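Putative fimbrium anchoring subunit Fim4B (Bacteroides ovatus, PDB 5CAG) probably serves as the anchoring subunit of a fimbrium, a predicted lipoprotein of the FimB/Mfa2 family that would hold the pilus at the outer membrane. Local coordinates at residues G36-F41 with G48-K53; S80-G85 with E93-N98; Q245-D250 with D281-D286. All coordinates share one frame; numbering follows the deposited sequence.

Contact 1. Residues G36-F41 with G48-K53; sequences GVRVIF and GRKVDK. With SO4 (sulfate ion), chain C.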
loop_
_atom_site.group_PDB
_atom_site.type_symbol
_atom_site.label_atom_id
_atom_site.label_comp_id
_atom_site.label_asym_id
_atom_site.label_seq_id
_atom_site.Cartn_x
_atom_site.Cartn_y
_atom_site.Cartn_z
ATOM N N GLY A 36 -11.862 -8.002 -9.020
ATOM C CA GLY A 36 -12.535 -8.789 -7.990
ATOM C C GLY A 36 -11.762 -8.740 -6.683
ATOM O O GLY A 36 -10.747 -8.034 -6.581
ATOM N N VAL A 37 -12.234 -9.496 -5.667
ATOM C CA VAL A 37 -11.597 -9.529 -4.340
ATOM C C VAL A 37 -11.377 -10.946 -3.833
ATOM O O VAL A 37 -12.060 -11.865 -4.265
ATOM C CB VAL A 37 -12.375 -8.724 -3.264
ATOM C CG1 VAL A 37 -12.588 -7.272 -3.683
ATOM C CG2 VAL A 37 -13.696 -9.395 -2.895
ATOM N N ARG A 38 -10.452 -11.102 -2.878
ATOM C CA ARG A 38 -10.169 -12.367 -2.207
ATOM C C ARG A 38 -10.620 -12.229 -0.773
ATOM O O ARG A 38 -10.416 -11.162 -0.178
ATOM C CB ARG A 38 -8.689 -12.765 -2.289
ATOM C CG ARG A 38 -8.474 -14.258 -2.011
ATOM C CD ARG A 38 -7.188 -14.450 -1.259
ATOM N NE ARG A 38 -6.678 -15.823 -1.284
ATOM C CZ ARG A 38 -5.391 -16.126 -1.117
ATOM N NH1 ARG A 38 -4.490 -15.162 -0.953
ATOM N NH2 ARG A 38 -4.991 -17.390 -1.145
ATOM N N VAL A 39 -11.305 -13.258 -0.240
ATOM C CA VAL A 39 -11.852 -13.256 1.114
ATOM C C VAL A 39 -11.253 -14.423 1.881
ATOM O O VAL A 39 -11.335 -15.573 1.424
ATOM C CB VAL A 39 -13.402 -13.305 1.129
ATOM C CG1 VAL A 39 -13.933 -13.195 2.548
ATOM C CG2 VAL A 39 -14.031 -12.239 0.233
ATOM N N ILE A 40 -10.618 -14.148 3.026
ATOM C CA ILE A 40 -10.049 -15.250 3.804
ATOM C C ILE A 40 -10.600 -15.196 5.206
ATOM O O ILE A 40 -10.589 -14.145 5.839
ATOM C CB ILE A 40 -8.502 -15.350 3.816
ATOM C CG1 ILE A 40 -7.900 -15.202 2.427
ATOM C CG2 ILE A 40 -8.062 -16.667 4.441
ATOM C CD1 ILE A 40 -6.469 -14.764 2.469
ATOM N N PHE A 41 -11.058 -16.342 5.684
ATOM C CA PHE A 41 -11.600 -16.540 7.010
ATOM C C PHE A 41 -10.623 -17.375 7.836
ATOM O O PHE A 41 -10.506 -18.569 7.587
ATOM C CB PHE A 41 -12.949 -17.253 6.887
ATOM C CG PHE A 41 -14.129 -16.359 6.610
ATOM C CD1 PHE A 41 -14.395 -15.912 5.324
ATOM C CD2 PHE A 41 -15.007 -16.008 7.627
ATOM C CE1 PHE A 41 -15.512 -15.118 5.065
ATOM C CE2 PHE A 41 -16.109 -15.199 7.367
ATOM C CZ PHE A 41 -16.365 -14.779 6.085
ATOM N N GLY A 48 -6.136 -24.387 11.785
ATOM C CA GLY A 48 -5.799 -23.851 10.462
ATOM C C GLY A 48 -6.745 -24.137 9.304
ATOM O O GLY A 48 -6.301 -24.203 8.148
ATOM N N ARG A 49 -8.068 -24.288 9.604
ATOM C CA ARG A 49 -9.161 -24.536 8.635
ATOM C C ARG A 49 -9.625 -23.170 7.969
ATOM O O ARG A 49 -10.762 -22.691 8.169
ATOM C CB ARG A 49 -10.345 -25.331 9.281
ATOM C CG ARG A 49 -10.748 -24.923 10.712
ATOM C CD ARG A 49 -12.248 -24.984 10.956
ATOM N NE ARG A 49 -12.630 -24.516 12.297
ATOM C CZ ARG A 49 -13.512 -23.546 12.532
ATOM N NH1 ARG A 49 -14.106 -22.925 11.526
ATOM N NH2 ARG A 49 -13.811 -23.199 13.778
ATOM N N LYS A 50 -8.700 -22.559 7.184
ATOM C CA LYS A 50 -8.946 -21.288 6.524
ATOM C C LYS A 50 -9.848 -21.460 5.294
ATOM O O LYS A 50 -9.554 -22.255 4.399
ATOM C CB LYS A 50 -7.637 -20.532 6.185
ATOM C CG LYS A 50 -6.742 -21.094 5.086
ATOM C CD LYS A 50 -6.086 -19.943 4.308
ATOM C CE LYS A 50 -5.399 -20.379 3.034
ATOM N NZ LYS A 50 -4.645 -19.267 2.413
ATOM N N VAL A 51 -10.976 -20.736 5.299
ATOM C CA VAL A 51 -11.968 -20.697 4.226
ATOM C C VAL A 51 -11.591 -19.498 3.375
ATOM O O VAL A 51 -11.578 -18.357 3.842
ATOM C CB VAL A 51 -13.422 -20.664 4.755
ATOM C CG1 VAL A 51 -14.440 -20.671 3.615
ATOM C CG2 VAL A 51 -13.672 -21.826 5.716
ATOM N N ASP A 52 -11.204 -19.791 2.140
ATOM C CA ASP A 52 -10.671 -18.864 1.154
ATOM C C ASP A 52 -11.542 -18.858 -0.087
ATOM O O ASP A 52 -11.932 -19.930 -0.548
ATOM C CB ASP A 52 -9.259 -19.382 0.823
ATOM C CG ASP A 52 -8.438 -18.632 -0.196
ATOM O OD1 ASP A 52 -8.982 -18.297 -1.274
ATOM O OD2 ASP A 52 -7.218 -18.508 0.014
ATOM N N LYS A 53 -11.831 -17.674 -0.645
ATOM C CA LYS A 53 -12.611 -17.567 -1.881
ATOM C C LYS A 53 -12.361 -16.252 -2.628
ATOM O O LYS A 53 -12.194 -15.208 -2.007
ATOM C CB LYS A 53 -14.125 -17.726 -1.638
ATOM C CG LYS A 53 -14.845 -18.310 -2.861
ATOM C CD LYS A 53 -16.365 -18.199 -2.828
ATOM C CE LYS A 53 -16.940 -18.547 -4.182
ATOM N NZ LYS A 53 -18.426 -18.557 -4.185
HETATM S S SO4 C . -18.249 -22.214 -1.999
HETATM O O1 SO4 C . -18.235 -23.680 -2.028
HETATM O O2 SO4 C . -17.764 -21.709 -3.288
HETATM O O3 SO4 C . -19.620 -21.735 -1.797
HETATM O O4 SO4 C . -17.384 -21.749 -0.894
#
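Arg38 and Asp52 meet obliquely across the two strands of a beta hairpin, on the face that carries Ile40 and Asp52, with the Lys50 side chain running alongside Ile40. The Arg38 chain leaves with CG anti to the backbone N (chi1 -161°) and bends at chi2, which swings the guanidinium over toward the carboxylate of Asp52. The two planes are turned 66° against each other, so the groups pair by two weak bonds without lying in one plane. The salt bridge centres on OD2 of Asp52, 2.7 Å from NH2 of Arg38, with a bent, weak hydrogen bond; a straighter but long and weak one runs from NE to OD1. Within its own segment, Asp52 OD2 also forms a longer salt bridge with NZ of Lys50, just before the strand, at 3.6 Å. Ile40 points the same way as Asp52 and Lys50: its CD1 lies over one face of the Arg38 guanidinium, offset toward the rim, and its CG2 touches CD of Lys50 at 3.8 Å.

On the face of Val39, Phe41, Val51 and Lys53 the contact is apolar near the turn, where CB of Phe41 meets CB of Val51 at 4.1 Å. The Phe41 ring leads away to an edge-to-face contact with Tyr69 and to Met62. Lys53 runs out extended to Glu61 O, with a weak bond to a sulfate ion.

Between these two faces the antiparallel backbones pair through Val39 with Lys53 and Phe41 with Val51, each a hydrogen-bonded pair.

Two cations thus share one carboxylate oxygen, while NH2 of Arg38 and NZ of Lys50 are 4.0 Å apart. Asp52 probably offsets their repulsion and should remain ionised; Glu86, a second salt-bridge partner of Arg38, would add to that balance.

Contact 2. Residues S80-G85 with E93-N98; sequences SIRIRG and EAYTGN. With SO4 (sulfate ion), chain G; SO4 (sulfate ion), chain H; SO4 (sulfate ion), chain I.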
loop_
_atom_site.group_PDB
_atom_site.type_symbol
_atom_site.label_atom_id
_atom_site.label_comp_id
_atom_site.label_asym_id
_atom_site.label_seq_id
_atom_site.Cartn_x
_atom_site.Cartn_y
_atom_site.Cartn_z
ATOM N N SER A 80 2.102 -3.623 -9.015
ATOM C CA SER A 80 3.247 -3.458 -8.140
ATOM C C SER A 80 3.139 -4.300 -6.883
ATOM O O SER A 80 4.152 -4.858 -6.432
ATOM C CB SER A 80 3.387 -1.985 -7.743
ATOM O OG SER A 80 3.332 -1.080 -8.840
ATOM N N ILE A 81 1.918 -4.353 -6.300
ATOM C CA ILE A 81 1.642 -5.017 -5.030
ATOM C C ILE A 81 1.615 -6.501 -5.183
ATOM O O ILE A 81 0.986 -7.055 -6.093
ATOM C CB ILE A 81 0.360 -4.510 -4.322
ATOM C CG1 ILE A 81 0.487 -3.002 -4.004
ATOM C CG2 ILE A 81 0.122 -5.283 -3.017
ATOM C CD1 ILE A 81 -0.711 -2.390 -3.616
ATOM N N ARG A 82 2.330 -7.139 -4.263
ATOM C CA ARG A 82 2.441 -8.577 -4.113
ATOM C C ARG A 82 1.970 -8.933 -2.675
ATOM O O ARG A 82 1.997 -8.079 -1.783
ATOM C CB ARG A 82 3.880 -9.048 -4.408
ATOM C CG ARG A 82 4.378 -8.780 -5.827
ATOM C CD ARG A 82 5.814 -9.270 -6.011
ATOM N NE ARG A 82 6.483 -8.629 -7.152
ATOM C CZ ARG A 82 7.772 -8.787 -7.449
ATOM N NH1 ARG A 82 8.545 -9.568 -6.697
ATOM N NH2 ARG A 82 8.301 -8.157 -8.496
ATOM N N ILE A 83 1.490 -10.165 -2.476
ATOM C CA ILE A 83 1.010 -10.652 -1.184
ATOM C C ILE A 83 1.911 -11.782 -0.733
ATOM O O ILE A 83 2.274 -12.670 -1.533
ATOM C CB ILE A 83 -0.492 -11.103 -1.263
ATOM C CG1 ILE A 83 -1.439 -9.938 -1.620
ATOM C CG2 ILE A 83 -0.979 -11.858 -0.010
ATOM C CD1 ILE A 83 -1.433 -8.765 -0.680
ATOM N N ARG A 84 2.269 -11.742 0.559
ATOM C CA ARG A 84 3.036 -12.779 1.262
ATOM C C ARG A 84 2.391 -13.011 2.646
ATOM O O ARG A 84 1.596 -12.177 3.096
ATOM C CB ARG A 84 4.541 -12.438 1.361
ATOM C CG ARG A 84 4.908 -11.234 2.231
ATOM C CD ARG A 84 6.379 -10.899 2.087
ATOM N NE ARG A 84 6.684 -9.544 2.538
ATOM C CZ ARG A 84 7.717 -8.823 2.112
ATOM N NH1 ARG A 84 8.549 -9.314 1.198
ATOM N NH2 ARG A 84 7.915 -7.597 2.581
ATOM N N GLY A 85 2.710 -14.137 3.275
ATOM C CA GLY A 85 2.227 -14.506 4.604
ATOM C C GLY A 85 0.746 -14.795 4.724
ATOM O O GLY A 85 0.192 -14.717 5.820
ATOM N N GLU A 93 0.702 -9.895 4.540
ATOM C CA GLU A 93 1.359 -8.618 4.253
ATOM C C GLU A 93 1.332 -8.318 2.763
ATOM O O GLU A 93 1.497 -9.221 1.946
ATOM C CB GLU A 93 2.826 -8.714 4.763
ATOM C CG GLU A 93 3.759 -7.508 4.644
ATOM C CD GLU A 93 5.217 -7.762 5.035
ATOM O OE1 GLU A 93 5.657 -8.936 5.007
ATOM O OE2 GLU A 93 5.910 -6.785 5.408
ATOM N N ALA A 94 1.115 -7.054 2.420
ATOM C CA ALA A 94 1.149 -6.553 1.048
ATOM C C ALA A 94 2.459 -5.811 0.880
ATOM O O ALA A 94 2.831 -5.026 1.758
ATOM C CB ALA A 94 -0.036 -5.634 0.779
ATOM N N TYR A 95 3.194 -6.095 -0.192
ATOM C CA TYR A 95 4.509 -5.486 -0.389
ATOM C C TYR A 95 4.755 -5.200 -1.859
ATOM O O TYR A 95 3.972 -5.637 -2.699
ATOM C CB TYR A 95 5.606 -6.422 0.175
ATOM C CG TYR A 95 5.769 -7.724 -0.587
ATOM C CD1 TYR A 95 4.863 -8.766 -0.433
ATOM C CD2 TYR A 95 6.852 -7.927 -1.433
ATOM C CE1 TYR A 95 5.007 -9.961 -1.136
ATOM C CE2 TYR A 95 7.010 -9.121 -2.136
ATOM C CZ TYR A 95 6.091 -10.139 -1.982
ATOM O OH TYR A 95 6.233 -11.301 -2.709
ATOM N N THR A 96 5.848 -4.486 -2.176
ATOM C CA THR A 96 6.216 -4.234 -3.572
ATOM C C THR A 96 7.564 -4.844 -3.895
ATOM O O THR A 96 8.378 -5.063 -2.993
ATOM C CB THR A 96 6.247 -2.768 -3.863
ATOM O OG1 THR A 96 6.938 -2.106 -2.796
ATOM C CG2 THR A 96 4.866 -2.219 -4.122
ATOM N N GLY A 97 7.810 -5.104 -5.173
ATOM C CA GLY A 97 9.096 -5.662 -5.575
ATOM C C GLY A 97 10.221 -4.646 -5.573
ATOM O O GLY A 97 9.959 -3.438 -5.566
ATOM N N ASN A 98 11.486 -5.120 -5.578
ATOM C CA ASN A 98 12.628 -4.216 -5.698
ATOM C C ASN A 98 12.757 -3.790 -7.169
ATOM O O ASN A 98 12.437 -4.597 -8.043
ATOM C CB ASN A 98 13.879 -4.858 -5.191
ATOM C CG ASN A 98 14.045 -4.719 -3.718
ATOM O OD1 ASN A 98 13.777 -5.642 -2.955
ATOM N ND2 ASN A 98 14.526 -3.563 -3.287
HETATM S S SO4 G . 3.533 -16.671 1.244
HETATM O O1 SO4 G . 3.026 -18.038 1.386
HETATM O O2 SO4 G . 2.363 -15.815 1.002
HETATM O O3 SO4 G . 4.284 -16.292 2.466
HETATM O O4 SO4 G . 4.439 -16.587 0.091
HETATM S S SO4 H . 11.604 -9.814 -8.681
HETATM O O1 SO4 H . 10.752 -10.924 -8.246
HETATM O O2 SO4 H . 11.648 -9.777 -10.154
HETATM O O3 SO4 H . 11.078 -8.530 -8.174
HETATM O O4 SO4 H . 12.949 -10.016 -8.137
HETATM S S SO4 I . 6.748 -5.892 -10.548
HETATM O O1 SO4 I . 6.554 -5.559 -9.129
HETATM O O2 SO4 I . 5.870 -7.015 -10.875
HETATM O O3 SO4 I . 6.383 -4.741 -11.380
HETATM O O4 SO4 I . 8.160 -6.259 -10.781
#
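Strands 81-84 and 93-96 run antiparallel as a beta hairpin, their short axes 4.4 Å apart at closest and inclined at 140°, a marked twist. Arg82 with Tyr95 and Arg84 with Glu93 are hydrogen-bonded pairs, each closed by two nearly straight N-H...O bonds, and Ile83 with Ala94 is the non-hydrogen-bonded pair between them. The hairpin forms one side of a small four-stranded antiparallel sheet, in which 93-96 is followed by 172-174.

On the face of Arg82, Arg84, Glu93 and Tyr95, the tyrosine ring is clasped by two arginines. Tyr95 CG takes the crowded position between backbone N and carbonyl carbon, which lays the ring across strand 81-84. The guanidinium of Arg84 stacks flat on one ring face, planes 3° apart and CZ 3.8 Å from the ring centroid, a cation-pi contact. Against the opposite face lies CB of Arg82, whose extended chain carries its guanidinium over CA of Gly97, where NH1 and NH2 bond one sulfate ion and NH2 reaches a second only weakly. On the other face of the sheet, CB of Ala94 fits between CG2 of Ile81 and CD1 of Ile83, with Phe205 packed against Ile81 and Ala94.

Glu93 runs alongside Arg84 and helps hold the stacked group through a salt-bridging hydrogen bond: NE of Arg84 approaches OE1 of Glu93 to 2.7 Å from above the carboxylate plane, 69° out of it.

Contact 3. Residues Q245-D250 with D281-D286; sequences QEATID and DKIEVD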
loop_
_atom_site.group_PDB
_atom_site.type_symbol
_atom_site.label_atom_id
_atom_site.label_comp_id
_atom_site.label_asym_id
_atom_site.label_seq_id
_atom_site.Cartn_x
_atom_site.Cartn_y
_atom_site.Cartn_z
ATOM N N GLN A 245 24.677 14.010 -8.727
ATOM C CA GLN A 245 24.526 15.034 -7.698
ATOM C C GLN A 245 23.200 14.759 -7.006
ATOM O O GLN A 245 22.169 14.624 -7.674
ATOM C CB GLN A 245 24.572 16.436 -8.311
ATOM C CG GLN A 245 25.048 17.490 -7.347
ATOM C CD GLN A 245 25.051 18.846 -7.986
ATOM O OE1 GLN A 245 25.894 19.176 -8.839
ATOM N NE2 GLN A 245 24.115 19.669 -7.557
ATOM N N GLU A 246 23.239 14.576 -5.688
ATOM C CA GLU A 246 22.041 14.266 -4.923
ATOM C C GLU A 246 21.590 15.435 -4.052
ATOM O O GLU A 246 22.398 16.260 -3.607
ATOM C CB GLU A 246 22.292 13.044 -4.043
ATOM C CG GLU A 246 21.471 11.836 -4.424
ATOM C CD GLU A 246 21.961 10.548 -3.795
ATOM O OE1 GLU A 246 21.887 10.437 -2.550
ATOM O OE2 GLU A 246 22.435 9.657 -4.539
ATOM N N ALA A 247 20.285 15.493 -3.807
ATOM C CA ALA A 247 19.692 16.476 -2.915
ATOM C C ALA A 247 18.781 15.724 -1.953
ATOM O O ALA A 247 17.859 15.010 -2.359
ATOM C CB ALA A 247 18.951 17.567 -3.686
ATOM N N THR A 248 19.127 15.803 -0.679
ATOM C CA THR A 248 18.417 15.143 0.404
ATOM C C THR A 248 17.553 16.223 1.099
ATOM O O THR A 248 18.102 17.245 1.504
ATOM C CB THR A 248 19.457 14.471 1.329
ATOM O OG1 THR A 248 20.569 13.979 0.562
ATOM C CG2 THR A 248 18.870 13.355 2.136
ATOM N N ILE A 249 16.205 16.035 1.155
ATOM C CA ILE A 249 15.240 16.948 1.794
ATOM C C ILE A 249 14.477 16.206 2.868
ATOM O O ILE A 249 13.956 15.126 2.609
ATOM C CB ILE A 249 14.252 17.576 0.791
ATOM C CG1 ILE A 249 14.975 18.336 -0.307
ATOM C CG2 ILE A 249 13.227 18.467 1.503
ATOM C CD1 ILE A 249 14.210 18.346 -1.581
ATOM N N ASP A 250 14.394 16.803 4.064
ATOM C CA ASP A 250 13.667 16.280 5.213
ATOM C C ASP A 250 12.258 16.860 5.165
ATOM O O ASP A 250 12.060 18.052 5.426
ATOM C CB ASP A 250 14.403 16.641 6.508
ATOM C CG ASP A 250 13.872 15.993 7.771
ATOM O OD1 ASP A 250 12.653 15.745 7.842
ATOM O OD2 ASP A 250 14.659 15.837 8.732
ATOM N N ASP A 281 19.508 26.552 1.443
ATOM C CA ASP A 281 19.384 25.164 0.964
ATOM C C ASP A 281 18.807 25.044 -0.468
ATOM O O ASP A 281 18.240 24.001 -0.802
ATOM C CB ASP A 281 18.467 24.367 1.927
ATOM C CG ASP A 281 18.886 24.295 3.388
ATOM O OD1 ASP A 281 19.843 25.006 3.770
ATOM O OD2 ASP A 281 18.210 23.583 4.165
ATOM N N LYS A 282 18.942 26.078 -1.312
ATOM C CA LYS A 282 18.377 26.051 -2.666
ATOM C C LYS A 282 19.006 24.924 -3.500
ATOM O O LYS A 282 20.191 24.654 -3.327
ATOM C CB LYS A 282 18.561 27.423 -3.334
ATOM C CG LYS A 282 17.264 28.253 -3.379
ATOM C CD LYS A 282 17.457 29.784 -3.256
ATOM C CE LYS A 282 18.325 30.508 -4.281
ATOM N NZ LYS A 282 18.606 31.921 -3.877
ATOM N N ILE A 283 18.231 24.220 -4.348
ATOM C CA ILE A 283 18.861 23.146 -5.132
ATOM C C ILE A 283 19.526 23.749 -6.368
ATOM O O ILE A 283 18.863 24.404 -7.175
ATOM C CB ILE A 283 17.887 21.987 -5.514
ATOM C CG1 ILE A 283 17.504 21.165 -4.287
ATOM C CG2 ILE A 283 18.497 21.067 -6.561
ATOM C CD1 ILE A 283 16.172 20.521 -4.382
ATOM N N GLU A 284 20.823 23.506 -6.527
ATOM C CA GLU A 284 21.522 23.949 -7.720
ATOM C C GLU A 284 22.367 22.826 -8.270
ATOM O O GLU A 284 23.216 22.299 -7.556
ATOM C CB GLU A 284 22.391 25.186 -7.449
ATOM C CG GLU A 284 23.240 25.602 -8.649
ATOM C CD GLU A 284 23.866 26.985 -8.637
ATOM O OE1 GLU A 284 23.700 27.729 -7.641
ATOM O OE2 GLU A 284 24.489 27.341 -9.664
ATOM N N VAL A 285 22.155 22.482 -9.543
ATOM C CA VAL A 285 22.967 21.480 -10.236
ATOM C C VAL A 285 24.171 22.221 -10.841
ATOM O O VAL A 285 24.001 23.181 -11.607
ATOM C CB VAL A 285 22.186 20.649 -11.282
ATOM C CG1 VAL A 285 23.109 19.677 -12.003
ATOM C CG2 VAL A 285 21.037 19.900 -10.626
ATOM N N ASP A 286 25.381 21.806 -10.451
ATOM C CA ASP A 286 26.606 22.438 -10.924
ATOM C C ASP A 286 26.966 21.904 -12.295
ATOM O O ASP A 286 26.895 20.693 -12.515
ATOM C CB ASP A 286 27.745 22.222 -9.921
ATOM C CG ASP A 286 27.419 22.723 -8.525
ATOM O OD1 ASP A 286 27.183 23.951 -8.368
ATOM O OD2 ASP A 286 27.388 21.893 -7.591
#
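NE2 of Gln245 is held by one hydrogen bond across the contact, given to O of Glu284 at 2.8 Å; this oxygen lies in the amide plane and is met on a lone pair. OE1 of the same amide accepts from N of Asp286 at 3.1 Å, along a nearly straight path (166°) that also ends on a lone pair, so two bonds grip the group. The extended Gln245 chain, with CG anti to the backbone N (chi1 -154°), reaches across to span Val285. The two grips fix the rotation of the amide. OD2 of Asp286 stands 3.3 Å from OE1 of Gln245, two acceptors close together without a bond, their flat groups turned 40° apart.

Farther along, the contact becomes apolar. CB of Ala247 points toward Ile283 and meets its CG1 at 3.9 Å, and the CD1 tips of Ile249 and Ile283 touch at 4.1 Å where the two side chains cross at about a right angle.

The segments run nearly antiparallel, yet CA of Ala247 and CA of Ile283 are 7.1 Å apart, so side chains bridge them. Ile283 and Val285 bond through their backbones to Lys154 of strand 134-154, the short strand 283-284 being only weakly bonded. Ile283 also packs on Val151 and Ala153, so the contact joins strand 244-250, paired with 232-239, to the segment lying along strand 134-154.

Overall arrangement
The three contacts follow one another along the chain and along an elongated, strand-rich molecule. Contacts 1 and 2, both beta hairpins within the DUF5119 region, are neighbours with centres 18 Å apart; their nearest atoms stay about 5 Å from each other without touching. Contact 3 lies on the opposite side of the chain's centre from contact 1, 48 Å away between centres, and 32 Å from contact 2. The first two rest on paired backbones and arginine-carboxylate bridges, whereas 245-250 and 281-286 are joined through side chains. Sulfate ions, probably from the crystallisation liquor, lie beside contacts 1 and 2 and mark no known functional site.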